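Local coordinates for glycine betaine, L-proline ABC transporter, glycine/betaine/L-proline-binding protein (ProX) (Borrelia burgdorferi, PDB 3TMG) that binds glycine betaine between its two lobes and probably delivers it, or related amines, to an ABC transporter for uptake, at residues V34-V37 / V38-M42. Residues are numbered along the deposited sequence; the frame is centred on the assembly and turned at random.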
loop_
_atom_site.group_PDB
_atom_site.type_symbol
_atom_site.label_atom_id
_atom_site.label_comp_id
_atom_site.label_asym_id
_atom_site.label_seq_id
_atom_site.Cartn_x
_atom_site.Cartn_y
_atom_site.Cartn_z
ATOM N N VAL A 34 2.714 -8.508 10.023
ATOM C CA VAL A 34 3.177 -9.905 9.770
ATOM C C VAL A 34 4.701 -10.009 9.950
ATOM O O VAL A 34 5.159 -10.873 10.690
ATOM C CB VAL A 34 2.786 -10.420 8.376
ATOM C CG1 VAL A 34 3.539 -11.733 8.027
ATOM C CG2 VAL A 34 1.289 -10.660 8.339
ATOM N N LEU A 35 5.470 -9.125 9.306
ATOM C CA LEU A 35 6.928 -9.167 9.466
ATOM C C LEU A 35 7.384 -8.882 10.900
ATOM O O LEU A 35 8.357 -9.481 11.405
ATOM C CB LEU A 35 7.632 -8.285 8.445
ATOM C CG LEU A 35 7.696 -8.875 7.023
ATOM C CD1 LEU A 35 8.625 -8.039 6.146
ATOM C CD2 LEU A 35 8.166 -10.339 6.941
ATOM N N LYS A 36 6.660 -8.002 11.591
ATOM C CA LYS A 36 6.957 -7.798 12.989
ATOM C C LYS A 36 6.889 -9.137 13.773
ATOM O O LYS A 36 7.770 -9.454 14.577
ATOM C CB LYS A 36 5.980 -6.781 13.575
ATOM C CG LYS A 36 6.297 -6.463 15.027
ATOM C CD LYS A 36 5.334 -5.377 15.484
ATOM C CE LYS A 36 4.960 -5.647 16.894
ATOM N NZ LYS A 36 5.502 -4.557 17.723
ATOM N N VAL A 37 5.817 -9.886 13.559
ATOM C CA VAL A 37 5.613 -11.198 14.213
ATOM C C VAL A 37 6.719 -12.196 13.835
ATOM O O VAL A 37 7.280 -12.867 14.694
ATOM C CB VAL A 37 4.199 -11.750 13.896
ATOM C CG1 VAL A 37 4.050 -13.178 14.411
ATOM C CG2 VAL A 37 3.154 -10.840 14.552
ATOM N N VAL A 38 7.054 -12.259 12.549
ATOM C CA VAL A 38 8.148 -13.102 12.068
ATOM C C VAL A 38 9.485 -12.777 12.781
ATOM O O VAL A 38 10.132 -13.697 13.347
ATOM C CB VAL A 38 8.283 -12.967 10.543
ATOM C CG1 VAL A 38 9.514 -13.705 10.066
ATOM C CG2 VAL A 38 7.017 -13.492 9.870
ATOM N N PHE A 39 9.872 -11.489 12.808
ATOM C CA PHE A 39 11.107 -11.084 13.495
ATOM C C PHE A 39 11.068 -11.367 15.012
ATOM O O PHE A 39 12.069 -11.784 15.600
ATOM C CB PHE A 39 11.452 -9.627 13.226
ATOM C CG PHE A 39 12.074 -9.382 11.895
ATOM C CD1 PHE A 39 13.254 -10.029 11.529
ATOM C CD2 PHE A 39 11.520 -8.463 11.003
ATOM C CE1 PHE A 39 13.836 -9.787 10.280
ATOM C CE2 PHE A 39 12.104 -8.215 9.779
ATOM C CZ PHE A 39 13.266 -8.880 9.405
ATOM N N GLU A 40 9.922 -11.138 15.652
ATOM C CA GLU A 40 9.771 -11.502 17.061
ATOM C C GLU A 40 10.032 -12.983 17.305
ATOM O O GLU A 40 10.732 -13.331 18.287
ATOM C CB GLU A 40 8.407 -11.128 17.619
ATOM C CG GLU A 40 8.218 -9.628 17.765
ATOM C CD GLU A 40 6.793 -9.227 18.140
ATOM O OE1 GLU A 40 5.853 -10.046 18.067
ATOM O OE2 GLU A 40 6.608 -8.058 18.520
ATOM N N LYS A 41 9.470 -13.843 16.452
ATOM C CA LYS A 41 9.672 -15.283 16.627
ATOM C C LYS A 41 11.122 -15.696 16.421
ATOM O O LYS A 41 11.572 -16.687 17.024
ATOM C CB LYS A 41 8.733 -16.092 15.767
ATOM C CG LYS A 41 7.350 -16.156 16.383
ATOM C CD LYS A 41 6.330 -16.586 15.359
ATOM C CE LYS A 41 6.363 -18.101 15.187
ATOM N NZ LYS A 41 6.478 -18.767 16.520
ATOM N N MET A 42 11.842 -14.932 15.588
ATOM C CA MET A 42 13.298 -15.048 15.442
ATOM C C MET A 42 14.112 -14.417 16.587
ATOM O O MET A 42 15.349 -14.495 16.572
ATOM C CB MET A 42 13.777 -14.458 14.107
ATOM C CG MET A 42 13.233 -15.161 12.876
ATOM S SD MET A 42 13.462 -14.284 11.318
ATOM C CE MET A 42 15.243 -13.984 11.292
#
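K36 and E40 meet one turn apart on the partly exposed flank of helix 26-41, joined by a long salt bridge of 3.8 Å from K36 NZ to E40 OE2; opposite charges on long, flexible chains suit this flank. The lysine leaves the helix with CG anti to its backbone N (chi1 -177°), then bends at its last two torsions; its CE passes E40 OE2 at 3.3 Å, nearer than NZ. The other carboxylate oxygen, OE1, is hydrogen-bonded to Y253 OH of helix 252-262, which ties the glutamate to the neighbouring helix and probably restrains the turn of its carboxylate.

Four backbone bonds run along these two turns, from the N-H groups of V38, F39, E40 and K41 to the carbonyls four residues earlier; F39 N to L35 O, at 2.9 Å, is almost straight, with an N-H...O angle of 176°.

Apolar contact is looser: V34 CG1 lies 4.3 Å from V38 CG2, and L35 CD2 4.5 Å from the same methyl. Compact, beta-branched valines suit the buried faces where V37 meets Y253, V257 and V260 and V38 meets V271, whereas the longer L35 and the broad ring of F39 reach I20 of strand 16-22 and V227 of helix 222-230. This amphipathic stretch of alpha-helix, with i to i+4 spacing, belongs to the beta-alpha-beta unit formed with strands 16-22 and 44-50 in a periplasmic-binding-protein fold.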